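Local coordinates for putative diflavin flavoprotein A 5 (Nostoc sp. PCC 7120, PDB 4FEK), which probably mediates electron transfer from NADH to oxygen, reducing it to water, here represented by its N-terminal zinc metallo-hydrolase-like section, at residues 33-36 and 40-43; 57-60 and 66-69; 174-179 and 244-249. All coordinates share one frame; numbering follows the deposited sequence.

Interaction 1 (33-36 and 40-43); sequences IEYA and GTTS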
# COMPACT_ATOMS: atom_id res chain seq x y z
N ILE A 33 3.58 18.04 7.40
CA ILE A 33 2.55 18.75 6.64
C ILE A 33 1.43 17.85 6.14
O ILE A 33 0.31 18.30 6.00
CB ILE A 33 3.12 19.54 5.43
CG1 ILE A 33 3.85 18.60 4.49
CG2 ILE A 33 4.01 20.71 5.89
CD1 ILE A 33 4.37 19.26 3.23
N GLU A 34 1.72 16.57 5.87
CA GLU A 34 0.65 15.75 5.30
C GLU A 34 -0.53 15.55 6.27
O GLU A 34 -1.64 15.26 5.83
CB GLU A 34 1.16 14.42 4.73
CG GLU A 34 1.89 13.56 5.73
CD GLU A 34 3.40 13.79 5.71
OE1 GLU A 34 3.86 14.94 5.40
OE2 GLU A 34 4.13 12.81 6.02
N TYR A 35 -0.30 15.79 7.56
CA TYR A 35 -1.35 15.63 8.57
C TYR A 35 -1.96 16.97 8.99
O TYR A 35 -2.82 17.00 9.87
CB TYR A 35 -0.81 14.91 9.81
CG TYR A 35 -0.25 13.54 9.49
CD1 TYR A 35 -1.08 12.44 9.35
CD2 TYR A 35 1.12 13.37 9.29
CE1 TYR A 35 -0.57 11.19 9.02
CE2 TYR A 35 1.64 12.13 8.97
CZ TYR A 35 0.78 11.04 8.84
OH TYR A 35 1.30 9.81 8.52
N ALA A 36 -1.53 18.05 8.32
CA ALA A 36 -1.84 19.41 8.76
C ALA A 36 -3.31 19.81 8.63
O ALA A 36 -3.71 20.84 9.16
CB ALA A 36 -0.95 20.44 8.05
N GLY A 40 -6.70 13.02 11.06
CA GLY A 40 -6.22 11.68 11.32
C GLY A 40 -5.77 11.01 10.04
O GLY A 40 -5.49 11.69 9.04
N THR A 41 -5.69 9.69 10.07
CA THR A 41 -5.17 8.91 8.95
C THR A 41 -5.53 7.43 9.19
O THR A 41 -5.93 7.06 10.30
CB THR A 41 -3.62 9.06 8.88
OG1 THR A 41 -3.10 8.28 7.80
CG2 THR A 41 -2.96 8.60 10.19
N THR A 42 -5.45 6.62 8.15
CA THR A 42 -5.42 5.17 8.34
C THR A 42 -4.20 4.63 7.61
O THR A 42 -3.71 5.26 6.67
CB THR A 42 -6.69 4.48 7.79
OG1 THR A 42 -6.63 4.36 6.35
CG2 THR A 42 -7.95 5.24 8.18
N SER A 43 -3.69 3.50 8.07
CA SER A 43 -2.73 2.73 7.30
C SER A 43 -3.37 1.39 6.95
O SER A 43 -3.77 0.62 7.84
CB SER A 43 -1.44 2.51 8.08
OG SER A 43 -0.53 1.75 7.30
O HOH W 1 -4.00 14.38 11.37
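One water ties Gly40 to Tyr35: it accepts from Gly40 N at 3.0 Å and donates to Tyr35 O at 3.2 Å. It bridges the last part of the loop between the antiparallel strands 18-25 and 41-49 of the metallo-beta-lactamase fold. On one side of this bridge lies a short 3-10 turn, 33-35, closed by Ala36 N to Ile33 O at 3.0 Å. On the other, Gly40 precedes the first strand residue, Thr41, whose backbone pairs with Ser25.

The side-chain contact is small and apolar. Tyr35 holds CG anti to its carbonyl carbon (chi1 -58°), and this swings the ring out toward the strand. Its CE1 meets the branch point of Thr41. Thr41 CB lies in the ring plane, at the edge, 3.7 Å from Tyr35 CE1. Thr41 CG2 comes to the same CE1 atom from an oblique direction, also at 3.7 Å. The buried hydroxyl of Thr41 has its partner elsewhere, in His179, whose ring also meets that of Tyr35. Gly40 O stays more distant, near the plane of the Tyr35 ring, with CD1 as its closest ring atom at 4.5 Å.

Interaction 2 (57-60 and 66-69); sequences DPPV and IYLE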
# COMPACT_ATOMS: atom_id res chain seq x y z
N ASP A 57 1.56 -4.84 2.56
CA ASP A 57 1.86 -3.61 3.33
C ASP A 57 1.53 -3.55 4.83
O ASP A 57 0.66 -2.78 5.24
CB ASP A 57 1.23 -2.38 2.64
CG ASP A 57 1.93 -2.03 1.33
OD1 ASP A 57 3.17 -2.18 1.27
OD2 ASP A 57 1.25 -1.60 0.36
N PRO A 58 2.26 -4.31 5.66
CA PRO A 58 2.17 -4.17 7.13
C PRO A 58 2.57 -2.74 7.55
O PRO A 58 3.52 -2.20 6.97
CB PRO A 58 3.22 -5.16 7.65
CG PRO A 58 3.51 -6.10 6.51
CD PRO A 58 3.32 -5.26 5.25
N PRO A 59 1.86 -2.15 8.51
CA PRO A 59 2.03 -0.73 8.87
C PRO A 59 3.29 -0.42 9.68
O PRO A 59 4.04 -1.32 10.08
CB PRO A 59 0.80 -0.44 9.71
CG PRO A 59 0.48 -1.78 10.35
CD PRO A 59 0.74 -2.77 9.26
N VAL A 60 3.51 0.87 9.94
CA VAL A 60 4.67 1.35 10.70
C VAL A 60 4.61 0.92 12.16
O VAL A 60 3.55 0.48 12.62
CB VAL A 60 4.78 2.88 10.67
CG1 VAL A 60 4.96 3.37 9.23
CG2 VAL A 60 3.56 3.51 11.33
N ILE A 66 -1.37 -3.22 17.55
CA ILE A 66 -2.78 -3.48 17.24
C ILE A 66 -2.95 -4.17 15.89
O ILE A 66 -3.88 -4.95 15.70
CB ILE A 66 -3.67 -2.21 17.32
CG1 ILE A 66 -3.18 -1.13 16.35
CG2 ILE A 66 -3.71 -1.67 18.74
CD1 ILE A 66 -4.09 0.09 16.32
N TYR A 67 -2.04 -3.89 14.96
CA TYR A 67 -2.03 -4.58 13.69
C TYR A 67 -1.85 -6.10 13.87
O TYR A 67 -2.64 -6.88 13.35
CB TYR A 67 -0.90 -4.05 12.82
CG TYR A 67 -0.78 -4.83 11.55
CD1 TYR A 67 -1.79 -4.81 10.60
CD2 TYR A 67 0.35 -5.61 11.30
CE1 TYR A 67 -1.68 -5.53 9.42
CE2 TYR A 67 0.47 -6.34 10.14
CZ TYR A 67 -0.54 -6.29 9.20
OH TYR A 67 -0.39 -7.02 8.04
N LEU A 68 -0.80 -6.50 14.57
CA LEU A 68 -0.51 -7.92 14.76
C LEU A 68 -1.62 -8.67 15.50
O LEU A 68 -1.94 -9.81 15.16
CB LEU A 68 0.83 -8.10 15.48
CG LEU A 68 2.02 -7.67 14.62
CD1 LEU A 68 3.30 -7.71 15.45
CD2 LEU A 68 2.15 -8.53 13.36
N GLU A 69 -2.20 -8.03 16.52
CA GLU A 69 -3.37 -8.59 17.21
C GLU A 69 -4.54 -8.84 16.25
O GLU A 69 -5.12 -9.93 16.27
CB GLU A 69 -3.83 -7.68 18.35
CG GLU A 69 -2.79 -7.52 19.46
CD GLU A 69 -3.39 -7.06 20.79
OE1 GLU A 69 -4.63 -7.15 20.95
OE2 GLU A 69 -2.62 -6.62 21.68
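Tyr67 carries CG anti to its backbone N (chi1 175°), and a chi2 of 65° turns one ring face onto Pro59. The pair joins the loop after strand 53-56 to helix 61-74, which follows at once: a strand, loop and helix unit of the metallo-beta-lactamase fold. The chain therefore folds back on itself. Tyr67, in the second turn of the helix, packs back on the two consecutive prolines that lead into it.

The main interaction is a CH-pi contact. Pro59 CD stands 3.3 Å from the centroid of the Tyr67 ring and only 7° off the ring normal. All six ring carbons are thus at similar range from this one methylene, the nearest being Tyr67 CG at 3.4 Å from Pro59 CD. Since CD is bonded to the amide nitrogen, its hydrogens are probably somewhat polarised, which would favour this contact. Pro59 CG sits further back, over the root of the ring, 3.6 Å from Tyr67 CB.

Pro58 meets the far end of the same ring. Its approach is oblique, with Pro58 CB 3.9 Å from Tyr67 CE2. The phenol oxygen passes close to the proline backbone, with Tyr67 OH 3.9 Å from Pro58 CA. This buried hydroxyl is hydrogen-bonded to Ser45 OG on strand 41-49, which ties the ring's far end to the sheet. Pro58 also packs on Thr95 and Leu99 of helix 93-102. The prolines keep their carbonyls for other partners: Pro58 O bonds Arg92 NH1, and Pro59 O bonds Thr95 OG1.

Interaction 3 (174-179 and 244-249); sequences KIFGAH and QAYADW. With PO4 (phosphate ion), chain E.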
# COMPACT_ATOMS: atom_id res chain seq x y z
N LYS A 174 1.32 4.03 -1.62
CA LYS A 174 1.31 5.50 -1.49
C LYS A 174 0.50 6.22 -2.55
O LYS A 174 0.13 7.38 -2.36
CB LYS A 174 2.73 6.08 -1.46
CG LYS A 174 3.55 5.70 -0.24
CD LYS A 174 2.95 6.27 1.05
CE LYS A 174 3.76 5.80 2.28
NZ LYS A 174 3.39 6.52 3.53
N ILE A 175 0.24 5.59 -3.70
CA ILE A 175 -0.46 6.33 -4.76
C ILE A 175 -1.98 6.37 -4.50
O ILE A 175 -2.57 5.36 -4.11
CB ILE A 175 -0.19 5.78 -6.17
CG1 ILE A 175 1.30 5.42 -6.36
CG2 ILE A 175 -0.66 6.80 -7.23
CD1 ILE A 175 2.26 6.58 -6.14
N PHE A 176 -2.59 7.54 -4.73
CA PHE A 176 -4.06 7.76 -4.67
C PHE A 176 -4.72 7.85 -3.29
O PHE A 176 -5.96 7.79 -3.22
CB PHE A 176 -4.85 6.70 -5.46
CG PHE A 176 -4.45 6.56 -6.88
CD1 PHE A 176 -4.65 7.60 -7.78
CD2 PHE A 176 -3.89 5.37 -7.32
CE1 PHE A 176 -4.29 7.45 -9.10
CE2 PHE A 176 -3.53 5.22 -8.64
CZ PHE A 176 -3.73 6.26 -9.53
N GLY A 177 -3.94 7.97 -2.22
CA GLY A 177 -4.52 7.96 -0.88
C GLY A 177 -4.97 9.30 -0.34
O GLY A 177 -5.03 10.33 -1.06
N ALA A 178 -5.30 9.30 0.95
CA ALA A 178 -5.69 10.54 1.65
C ALA A 178 -5.49 10.36 3.13
O ALA A 178 -5.79 9.30 3.67
CB ALA A 178 -7.15 10.90 1.34
N HIS A 179 -4.95 11.38 3.80
CA HIS A 179 -4.79 11.31 5.25
C HIS A 179 -6.04 11.76 5.98
O HIS A 179 -6.17 12.91 6.38
CB HIS A 179 -3.53 12.04 5.72
CG HIS A 179 -2.27 11.27 5.44
ND1 HIS A 179 -2.03 10.02 5.99
CD2 HIS A 179 -1.22 11.53 4.63
CE1 HIS A 179 -0.87 9.57 5.56
NE2 HIS A 179 -0.36 10.46 4.72
N GLN A 244 -8.24 10.65 -13.36
CA GLN A 244 -8.22 11.80 -14.26
C GLN A 244 -7.63 13.02 -13.54
O GLN A 244 -6.84 13.77 -14.12
CB GLN A 244 -9.61 12.13 -14.78
CG GLN A 244 -9.61 13.31 -15.74
CD GLN A 244 -8.64 13.13 -16.91
OE1 GLN A 244 -7.71 13.92 -17.10
NE2 GLN A 244 -8.88 12.09 -17.71
N ALA A 245 -8.04 13.22 -12.29
CA ALA A 245 -7.51 14.31 -11.48
C ALA A 245 -5.99 14.24 -11.29
O ALA A 245 -5.31 15.26 -11.43
CB ALA A 245 -8.22 14.39 -10.13
N TYR A 246 -5.47 13.06 -10.97
CA TYR A 246 -4.01 12.86 -10.87
C TYR A 246 -3.29 13.27 -12.16
O TYR A 246 -2.22 13.89 -12.14
CB TYR A 246 -3.66 11.41 -10.50
CG TYR A 246 -3.39 11.23 -9.01
CD1 TYR A 246 -4.34 11.61 -8.06
CD2 TYR A 246 -2.22 10.64 -8.56
CE1 TYR A 246 -4.09 11.45 -6.69
CE2 TYR A 246 -1.98 10.46 -7.19
CZ TYR A 246 -2.91 10.87 -6.27
OH TYR A 246 -2.63 10.71 -4.93
N ALA A 247 -3.88 12.89 -13.29
CA ALA A 247 -3.35 13.27 -14.58
C ALA A 247 -3.38 14.79 -14.76
O ALA A 247 -2.38 15.40 -15.15
CB ALA A 247 -4.15 12.59 -15.69
N ASP A 248 -4.52 15.42 -14.44
CA ASP A 248 -4.62 16.88 -14.60
C ASP A 248 -3.69 17.62 -13.64
O ASP A 248 -2.98 18.54 -14.04
CB ASP A 248 -6.05 17.37 -14.41
CG ASP A 248 -7.02 16.79 -15.43
OD1 ASP A 248 -6.56 16.35 -16.51
OD2 ASP A 248 -8.23 16.78 -15.14
N TRP A 249 -3.71 17.23 -12.37
CA TRP A 249 -2.84 17.82 -11.36
C TRP A 249 -1.36 17.65 -11.73
O TRP A 249 -0.56 18.56 -11.52
CB TRP A 249 -3.11 17.20 -9.98
CG TRP A 249 -4.51 17.45 -9.43
CD1 TRP A 249 -5.35 18.47 -9.76
CD2 TRP A 249 -5.20 16.64 -8.47
NE1 TRP A 249 -6.53 18.35 -9.06
CE2 TRP A 249 -6.45 17.23 -8.26
CE3 TRP A 249 -4.87 15.48 -7.76
CZ2 TRP A 249 -7.39 16.70 -7.37
CZ3 TRP A 249 -5.80 14.94 -6.88
CH2 TRP A 249 -7.04 15.55 -6.69
P PO4 E . 6.22 5.33 5.83
O1 PO4 E . 6.53 3.98 6.50
O2 PO4 E . 6.75 6.40 6.74
O3 PO4 E . 6.95 5.33 4.52
O4 PO4 E . 4.72 5.45 5.69
O HOH W 2 -4.62 11.41 -3.47
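Tyr246 reaches from helix 239-258 to the backbone of Phe176, in the loop after strand 169-173 of the metallo-beta-lactamase fold. Its chi1 of -97° lies well away from a staggered value. This rotation carries the ring to the loop and brings its hydroxyl up to the chain. Phe176 N donates to Tyr246 OH at 3.2 Å, but the N-H...O angle is 128° and the bond is weak. The stronger polar link runs through water 2. Tyr246 OH donates to this water at 2.6 Å, and the water, in the plane of the ring at its edge, donates to Gly177 O at 2.7 Å. The buried phenol is thus engaged from two directions.

Phe176 has a left-handed backbone conformation, with CG anti to its carbonyl carbon. Its ring folds over Tyr246, with CD1 3.8 Å above the Tyr246 plane and over its centre. The two planes meet at 44° and the centroids are 4.8 Å apart, so the pair is oblique. Ile175 sets CG2 anti to its backbone N. That methyl touches Tyr246 CE2 at 3.9 Å and also lies over one face of Phe176, toward the rim.

Lys174 turns the other way. Its chain bends at chi2 and then runs straight to a phosphate. Lys174 NZ is hydrogen-bonded to phosphate O4 at 2.8 Å and also to His231 NE2. His87, Ser89, Asn91 and Arg92 also bind the phosphate, which is probably from the crystallisation liquor.

Helices 194-205 and 209-219 pack around the aromatic pair. Phe201 meets Tyr246 edge-to-face, Leu216 touches both rings, and Tyr227 of strand 226-229 stacks on Phe176.

All three contacts are buried, but they join different elements. Interaction 1 bridges the end of a loop and interaction 2 folds a helix back on the loop before it, both beside the larger sheet. Interaction 3 is long-range and joins the C-terminal helix to a loop of the smaller sheet. Interaction 1 touches both others: it meets interaction 3 at Thr41 and His179, and Ser43 OG packs on Pro59 CB at 3.5 Å. Interactions 2 and 3 lie on opposite sides of the chain's centre, about 6 Å apart at their nearest atoms. All three rest on a tyrosine. Water bridges backbone atoms in interaction 1, while in interaction 3 it serves the phenol itself. Interaction 2 relies on proline packing.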